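Local atomic coordinates of 5,10-methylenetetrahydrofolate dehydrogenase (Bombyx mori, PDB entry 5ZF1), a protein that probably oxidises 5,10-methylenetetrahydrofolate with NADP+ as the electron acceptor, a step of one-carbon folate metabolism. Residues 31-43 against 61-73. Numbering follows the deposited sequence. Where two conformers were deposited one is given.
Sequences RAPTIRCIIVGDD and GIDALTINRDSDI
A bend at chi2 (-71°) folds the Arg-36 chain back over Leu-65, whose own CG stands anti to the backbone N (chi1 -177°). Arg-36 CD thus meets Leu-65 CD2 at 3.7 Å, and NH1 comes to 3.6 Å from Leu-65 CB. The same NH1 donates to Ile-35 O at 3.1 Å, from well above the carbonyl plane, while Leu-65 N reaches Ile-35 O nearly head-on; two donors therefore grip one oxygen. Ile-67 CD1 packs on Arg-36 CB at 3.7 Å. With an alanine at Arg-36, Ile-35 O would probably lose its second donor, and Leu-65 the methylene and guanidinium packed on it. On the other face, Ile-35 CG2 touches Ala-64 CB (3.5 Å), toward helix 277-298. Near the C-terminal ends, Val-40 CG1 meets Ile-73 CG2 at 3.7 Å; Ile-67 CG2 lies against one face of the Arg-69 guanidinium, toward its rim, and Arg-69 forms a salt bridge with Glu-81. Eight backbone hydrogen bonds join the strands in parallel, as the beta-alpha-beta crossover through helix 44-60 requires. The catalytic domain's edge strand 63-69 is thus held by regular backbone bonding, while the side-chain contacts beside it are mainly apolar.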
ATOM      1  N   ARG B  31       2.783 -10.509 -32.007  1.00 33.18           N
ATOM      2  CA  ARG B  31       1.372 -10.279 -32.275  1.00 28.41           C
ATOM      3  C   ARG B  31       0.918  -9.019 -31.558  1.00 34.87           C
ATOM      4  O   ARG B  31       1.390  -8.713 -30.460  1.00 31.29           O
ATOM      5  CB  ARG B  31       0.529 -11.461 -31.795  1.00 30.64           C
ATOM      6  CG  ARG B  31       0.823 -12.769 -32.506  1.00 34.76           C
ATOM      7  CD  ARG B  31       0.004 -12.842 -33.768  1.00 33.92           C
ATOM      8  NE  ARG B  31       0.187 -14.094 -34.498  1.00 35.67           N
ATOM      9  CZ  ARG B  31      -0.434 -14.363 -35.642  1.00 32.31           C
ATOM     10  NH1 ARG B  31      -1.259 -13.469 -36.161  1.00 27.23           N
ATOM     11  NH2 ARG B  31      -0.230 -15.510 -36.271  1.00 38.11           N
ATOM     12  N   ALA B  32      -0.010  -8.300 -32.173  1.00 32.53           N
ATOM     13  CA  ALA B  32      -0.536  -7.097 -31.546  1.00 30.59           C
ATOM     14  C   ALA B  32      -1.203  -7.452 -30.217  1.00 25.28           C
ATOM     15  O   ALA B  32      -1.816  -8.517 -30.094  1.00 26.09           O
ATOM     16  CB  ALA B  32      -1.541  -6.401 -32.465  1.00 33.45           C
ATOM     17  N   PRO B  33      -1.119  -6.577 -29.217  1.00 24.15           N
ATOM     18  CA  PRO B  33      -1.745  -6.867 -27.920  1.00 23.60           C
ATOM     19  C   PRO B  33      -3.242  -7.062 -28.056  1.00 25.37           C
ATOM     20  O   PRO B  33      -3.905  -6.373 -28.833  1.00 26.54           O
ATOM     21  CB  PRO B  33      -1.424  -5.616 -27.086  1.00 22.68           C
ATOM     22  CG  PRO B  33      -0.292  -4.958 -27.753  1.00 23.55           C
ATOM     23  CD  PRO B  33      -0.438  -5.276 -29.236  1.00 22.62           C
ATOM     24  N   THR B  34      -3.783  -7.988 -27.261  1.00 23.30           N
ATOM     25  CA  THR B  34      -5.204  -8.312 -27.277  1.00 23.68           C
ATOM     26  C   THR B  34      -5.799  -8.113 -25.892  1.00 28.77           C
ATOM     27  O   THR B  34      -5.172  -8.465 -24.889  1.00 25.84           O
ATOM     28  CB  THR B  34      -5.431  -9.755 -27.716  1.00 28.99           C
ATOM     29  OG1 THR B  34      -4.765 -10.634 -26.803  1.00 28.60           O
ATOM     30  CG2 THR B  34      -4.876  -9.977 -29.131  1.00 27.45           C
ATOM     31  N   ILE B  35      -7.012  -7.562 -25.851  1.00 24.76           N
ATOM     32  CA  ILE B  35      -7.752  -7.348 -24.612  1.00 22.75           C
ATOM     33  C   ILE B  35      -9.164  -7.904 -24.761  1.00 28.96           C
ATOM     34  O   ILE B  35      -9.793  -7.785 -25.821  1.00 26.03           O
ATOM     35  CB  ILE B  35      -7.777  -5.856 -24.208  1.00 26.03           C
ATOM     36  CG1 ILE B  35      -8.548  -5.670 -22.899  1.00 31.98           C
ATOM     37  CG2 ILE B  35      -8.369  -4.980 -25.289  1.00 29.74           C
ATOM     38  CD1 ILE B  35      -8.528  -4.257 -22.383  1.00 36.05           C
ATOM     39  N   ARG B  36      -9.655  -8.525 -23.695  1.00 25.21           N
ATOM     40  CA  ARG B  36     -11.030  -8.998 -23.605  1.00 26.92           C
ATOM     41  C   ARG B  36     -11.691  -8.268 -22.450  1.00 32.76           C
ATOM     42  O   ARG B  36     -11.177  -8.290 -21.327  1.00 30.60           O
ATOM     43  CB  ARG B  36     -11.080 -10.507 -23.388  1.00 30.67           C
ATOM     44  CG  ARG B  36     -10.340 -11.301 -24.450  1.00 32.45           C
ATOM     45  CD  ARG B  36     -11.080 -11.259 -25.792  1.00 38.96           C
ATOM     46  NE  ARG B  36     -10.355 -11.996 -26.828  1.00 37.59           N
ATOM     47  CZ  ARG B  36      -9.607 -11.433 -27.771  1.00 38.43           C
ATOM     48  NH1 ARG B  36      -9.484 -10.112 -27.837  1.00 34.45           N
ATOM     49  NH2 ARG B  36      -8.986 -12.197 -28.658  1.00 39.68           N
ATOM     50  N   CYS B  37     -12.808  -7.608 -22.725  1.00 28.46           N
ATOM     51  CA  CYS B  37     -13.558  -6.867 -21.718  0.80 29.59           C
ATOM     52  C   CYS B  37     -14.864  -7.599 -21.439  1.00 36.34           C
ATOM     53  O   CYS B  37     -15.702  -7.734 -22.339  1.00 35.76           O
ATOM     54  CB  CYS B  37     -13.837  -5.435 -22.182  0.80 33.66           C
ATOM     55  SG  CYS B  37     -12.362  -4.456 -22.576  0.80 35.11           S
ATOM     56  N   ILE B  38     -15.040  -8.053 -20.197  1.00 29.22           N
ATOM     57  CA  ILE B  38     -16.249  -8.762 -19.799  1.00 34.22           C
ATOM     58  C   ILE B  38     -17.248  -7.748 -19.267  1.00 31.41           C
ATOM     59  O   ILE B  38     -16.921  -6.937 -18.389  1.00 32.18           O
ATOM     60  CB  ILE B  38     -15.942  -9.842 -18.750  1.00 32.49           C
ATOM     61  CG1 ILE B  38     -15.068 -10.930 -19.356  1.00 33.15           C
ATOM     62  CG2 ILE B  38     -17.235 -10.440 -18.213  1.00 41.62           C
ATOM     63  CD1 ILE B  38     -14.614 -11.972 -18.351  1.00 36.21           C
ATOM     64  N   ILE B  39     -18.459  -7.788 -19.815  1.00 33.13           N
ATOM     65  CA  ILE B  39     -19.564  -6.895 -19.479  1.00 39.21           C
ATOM     66  C   ILE B  39     -20.687  -7.755 -18.926  1.00 37.83           C
ATOM     67  O   ILE B  39     -21.188  -8.646 -19.623  1.00 44.31           O
ATOM     68  CB  ILE B  39     -20.063  -6.109 -20.704  1.00 44.37           C
ATOM     69  CG1 ILE B  39     -19.256  -4.845 -20.937  1.00 51.79           C
ATOM     70  CG2 ILE B  39     -21.499  -5.676 -20.502  1.00 54.23           C
ATOM     71  CD1 ILE B  39     -19.566  -3.774 -19.923  1.00 61.41           C
ATOM     72  N   VAL B  40     -21.083  -7.498 -17.686  1.00 42.37           N
ATOM     73  CA  VAL B  40     -22.163  -8.241 -17.046  1.00 46.53           C
ATOM     74  C   VAL B  40     -23.343  -7.293 -16.887  1.00 46.79           C
ATOM     75  O   VAL B  40     -23.302  -6.358 -16.075  1.00 51.00           O
ATOM     76  CB  VAL B  40     -21.733  -8.840 -15.699  1.00 43.01           C
ATOM     77  CG1 VAL B  40     -22.949  -9.362 -14.941  1.00 48.62           C
ATOM     78  CG2 VAL B  40     -20.720  -9.953 -15.917  1.00 40.94           C
ATOM     79  N   GLY B  41     -24.395  -7.531 -17.661  1.00 47.45           N
ATOM     80  CA  GLY B  41     -25.594  -6.725 -17.576  1.00 54.61           C
ATOM     81  C   GLY B  41     -25.723  -5.756 -18.731  1.00 60.79           C
ATOM     82  O   GLY B  41     -24.947  -5.761 -19.692  1.00 62.54           O
ATOM     83  N   ASP B  42     -26.735  -4.895 -18.614  1.00 66.14           N
ATOM     84  CA  ASP B  42     -27.082  -3.946 -19.665  1.00 68.98           C
ATOM     85  C   ASP B  42     -27.127  -2.515 -19.140  1.00 66.29           C
ATOM     86  O   ASP B  42     -27.896  -1.689 -19.643  1.00 70.86           O
ATOM     87  CB  ASP B  42     -28.416  -4.317 -20.314  1.00 69.30           C
ATOM     88  CG  ASP B  42     -28.240  -4.976 -21.668  1.00 74.37           C
ATOM     89  OD1 ASP B  42     -27.424  -4.477 -22.475  1.00 75.52           O
ATOM     90  OD2 ASP B  42     -28.918  -5.993 -21.925  1.00 85.08           O
ATOM     91  N   ASP B  43     -26.319  -2.207 -18.134  1.00 59.48           N
ATOM     92  CA  ASP B  43     -26.198  -0.835 -17.663  1.00 58.78           C
ATOM     93  C   ASP B  43     -25.724   0.054 -18.809  1.00 66.28           C
ATOM     94  O   ASP B  43     -24.608  -0.146 -19.314  1.00 62.63           O
ATOM     95  CB  ASP B  43     -25.225  -0.753 -16.488  1.00 60.86           C
ATOM     96  CG  ASP B  43     -25.077   0.660 -15.952  1.00 64.69           C
ATOM     97  OD1 ASP B  43     -26.099   1.368 -15.849  1.00 68.44           O
ATOM     98  OD2 ASP B  43     -23.938   1.064 -15.630  1.00 66.65           O
ATOM     99  N   GLY B  61      -3.995   0.231 -32.192  1.00 26.24           N
ATOM    100  CA  GLY B  61      -3.572  -1.030 -32.768  1.00 28.53           C
ATOM    101  C   GLY B  61      -3.642  -2.199 -31.819  1.00 28.36           C
ATOM    102  O   GLY B  61      -2.920  -3.179 -32.014  1.00 28.47           O
ATOM    103  N   ILE B  62      -4.458  -2.103 -30.782  1.00 24.41           N
ATOM    104  CA  ILE B  62      -4.767  -3.203 -29.881  1.00 22.36           C
ATOM    105  C   ILE B  62      -6.060  -3.857 -30.361  1.00 24.62           C
ATOM    106  O   ILE B  62      -6.988  -3.172 -30.802  1.00 24.46           O
ATOM    107  CB  ILE B  62      -4.874  -2.669 -28.439  1.00 24.77           C
ATOM    108  CG1 ILE B  62      -3.479  -2.295 -27.932  1.00 24.27           C
ATOM    109  CG2 ILE B  62      -5.585  -3.671 -27.498  1.00 25.89           C
ATOM    110  CD1 ILE B  62      -3.483  -1.585 -26.586  1.00 19.74           C
ATOM    111  N   ASP B  63      -6.111  -5.181 -30.317  1.00 25.64           N
ATOM    112  CA  ASP B  63      -7.293  -5.920 -30.752  1.00 28.77           C
ATOM    113  C   ASP B  63      -8.162  -6.213 -29.541  1.00 29.21           C
ATOM    114  O   ASP B  63      -7.795  -7.032 -28.693  1.00 26.61           O
ATOM    115  CB  ASP B  63      -6.906  -7.209 -31.464  1.00 32.07           C
ATOM    116  CG  ASP B  63      -5.999  -6.961 -32.635  1.00 33.85           C
ATOM    117  OD1 ASP B  63      -6.013  -5.829 -33.163  1.00 37.15           O
ATOM    118  OD2 ASP B  63      -5.275  -7.895 -33.016  1.00 37.80           O
ATOM    119  N   ALA B  64      -9.317  -5.562 -29.479  1.00 26.67           N
ATOM    120  CA  ALA B  64     -10.237  -5.666 -28.357  1.00 30.81           C
ATOM    121  C   ALA B  64     -11.479  -6.450 -28.757  1.00 33.70           C
ATOM    122  O   ALA B  64     -11.969  -6.329 -29.884  1.00 33.83           O
ATOM    123  CB  ALA B  64     -10.638  -4.274 -27.862  1.00 33.77           C
ATOM    124  N   LEU B  65     -11.982  -7.254 -27.825  1.00 29.04           N
ATOM    125  CA  LEU B  65     -13.222  -7.995 -28.012  1.00 36.19           C
ATOM    126  C   LEU B  65     -14.025  -7.907 -26.724  1.00 35.21           C
ATOM    127  O   LEU B  65     -13.472  -8.091 -25.637  1.00 34.05           O
ATOM    128  CB  LEU B  65     -12.941  -9.456 -28.368  1.00 34.01           C
ATOM    129  CG  LEU B  65     -14.132 -10.357 -28.673  1.00 40.92           C
ATOM    130  CD1 LEU B  65     -14.020 -10.884 -30.102  1.00 49.65           C
ATOM    131  CD2 LEU B  65     -14.210 -11.505 -27.676  1.00 46.66           C
ATOM    132  N   THR B  66     -15.311  -7.599 -26.841  1.00 36.80           N
ATOM    133  CA  THR B  66     -16.187  -7.470 -25.685  1.00 37.96           C
ATOM    134  C   THR B  66     -16.982  -8.755 -25.511  1.00 41.01           C
ATOM    135  O   THR B  66     -17.574  -9.257 -26.470  1.00 39.92           O
ATOM    136  CB  THR B  66     -17.135  -6.282 -25.844  1.00 35.63           C
ATOM    137  OG1 THR B  66     -16.373  -5.087 -26.045  1.00 42.56           O
ATOM    138  CG2 THR B  66     -18.002  -6.123 -24.604  1.00 43.68           C
ATOM    139  N   ILE B  67     -16.986  -9.287 -24.294  1.00 38.42           N
ATOM    140  CA  ILE B  67     -17.746 -10.485 -23.964  1.00 36.55           C
ATOM    141  C   ILE B  67     -18.903 -10.048 -23.083  1.00 44.28           C
ATOM    142  O   ILE B  67     -18.700  -9.624 -21.938  1.00 38.13           O
ATOM    143  CB  ILE B  67     -16.885 -11.542 -23.265  1.00 41.35           C
ATOM    144  CG1 ILE B  67     -15.798 -12.054 -24.207  1.00 41.74           C
ATOM    145  CG2 ILE B  67     -17.760 -12.686 -22.788  1.00 45.51           C
ATOM    146  CD1 ILE B  67     -14.422 -12.007 -23.611  1.00 43.08           C
ATOM    147  N   ASN B  68     -20.118 -10.135 -23.617  1.00 42.63           N
ATOM    148  CA  ASN B  68     -21.306  -9.702 -22.899  1.00 43.36           C
ATOM    149  C   ASN B  68     -21.901 -10.874 -22.131  1.00 48.82           C
ATOM    150  O   ASN B  68     -22.032 -11.980 -22.668  1.00 46.70           O
ATOM    151  CB  ASN B  68     -22.336  -9.114 -23.865  1.00 48.67           C
ATOM    152  CG  ASN B  68     -21.844  -7.856 -24.546  1.00 49.54           C
ATOM    153  OD1 ASN B  68     -22.077  -6.745 -24.066  1.00 55.98           O
ATOM    154  ND2 ASN B  68     -21.157  -8.020 -25.673  1.00 52.28           N
ATOM    155  N   ARG B  69     -22.244 -10.636 -20.872  1.00 41.96           N
ATOM    156  CA  ARG B  69     -22.926 -11.629 -20.064  1.00 49.32           C
ATOM    157  C   ARG B  69     -24.151 -10.986 -19.434  1.00 42.45           C
ATOM    158  O   ARG B  69     -24.261  -9.761 -19.342  1.00 45.56           O
ATOM    159  CB  ARG B  69     -21.997 -12.230 -18.995  1.00 46.93           C
ATOM    160  CG  ARG B  69     -20.918 -13.167 -19.560  1.00 48.01           C
ATOM    161  CD  ARG B  69     -21.528 -14.384 -20.264  1.00 48.10           C
ATOM    162  NE  ARG B  69     -20.522 -15.372 -20.660  1.00 56.46           N
ATOM    163  CZ  ARG B  69     -20.027 -15.499 -21.891  1.00 54.69           C
ATOM    164  NH1 ARG B  69     -20.435 -14.697 -22.867  1.00 56.45           N
ATOM    165  NH2 ARG B  69     -19.120 -16.429 -22.149  1.00 55.50           N
ATOM    166  N   ASP B  70     -25.089 -11.826 -19.018  1.00 56.12           N
ATOM    167  CA  ASP B  70     -26.349 -11.329 -18.490  1.00 51.68           C
ATOM    168  C   ASP B  70     -26.238 -11.058 -16.993  1.00 48.26           C
ATOM    169  O   ASP B  70     -25.402 -11.629 -16.291  1.00 52.13           O
ATOM    170  CB  ASP B  70     -27.469 -12.323 -18.785  1.00 51.32           C
ATOM    171  CG  ASP B  70     -27.365 -12.904 -20.185  1.00 63.21           C
ATOM    172  OD1 ASP B  70     -26.752 -13.984 -20.337  1.00 67.74           O
ATOM    173  OD2 ASP B  70     -27.871 -12.268 -21.135  1.00 60.37           O
ATOM    174  N   SER B  71     -27.097 -10.154 -16.516  1.00 45.17           N
ATOM    175  CA  SER B  71     -27.068  -9.731 -15.120  1.00 58.29           C
ATOM    176  C   SER B  71     -27.231 -10.888 -14.144  1.00 57.75           C
ATOM    177  O   SER B  71     -26.817 -10.763 -12.984  1.00 56.37           O
ATOM    178  CB  SER B  71     -28.162  -8.691 -14.861  1.00 63.24           C
ATOM    179  OG  SER B  71     -27.884  -7.471 -15.530  1.00 64.34           O
ATOM    180  N   ASP B  72     -27.812 -12.004 -14.581  1.00 54.21           N
ATOM    181  CA  ASP B  72     -28.089 -13.141 -13.714  1.00 59.33           C
ATOM    182  C   ASP B  72     -26.986 -14.191 -13.727  1.00 55.53           C
ATOM    183  O   ASP B  72     -27.173 -15.268 -13.153  1.00 53.06           O
ATOM    184  CB  ASP B  72     -29.417 -13.793 -14.111  1.00 61.64           C
ATOM    185  CG  ASP B  72     -29.298 -14.631 -15.373  1.00 63.92           C
ATOM    186  OD1 ASP B  72     -28.924 -15.819 -15.273  1.00 70.43           O
ATOM    187  OD2 ASP B  72     -29.571 -14.101 -16.470  1.00 69.81           O
ATOM    188  N   ILE B  73     -25.852 -13.916 -14.381  1.00 54.98           N
ATOM    189  CA  ILE B  73     -24.755 -14.876 -14.388  1.00 48.57           C
ATOM    190  C   ILE B  73     -24.323 -15.156 -12.954  1.00 43.76           C
ATOM    191  O   ILE B  73     -24.316 -14.262 -12.100  1.00 46.91           O
ATOM    192  CB  ILE B  73     -23.583 -14.351 -15.238  1.00 47.05           C
ATOM    193  CG1 ILE B  73     -22.440 -15.363 -15.270  1.00 47.02           C
ATOM    194  CG2 ILE B  73     -23.064 -13.031 -14.694  1.00 49.40           C
ATOM    195  CD1 ILE B  73     -21.280 -14.962 -16.173  1.00 43.51           C
TER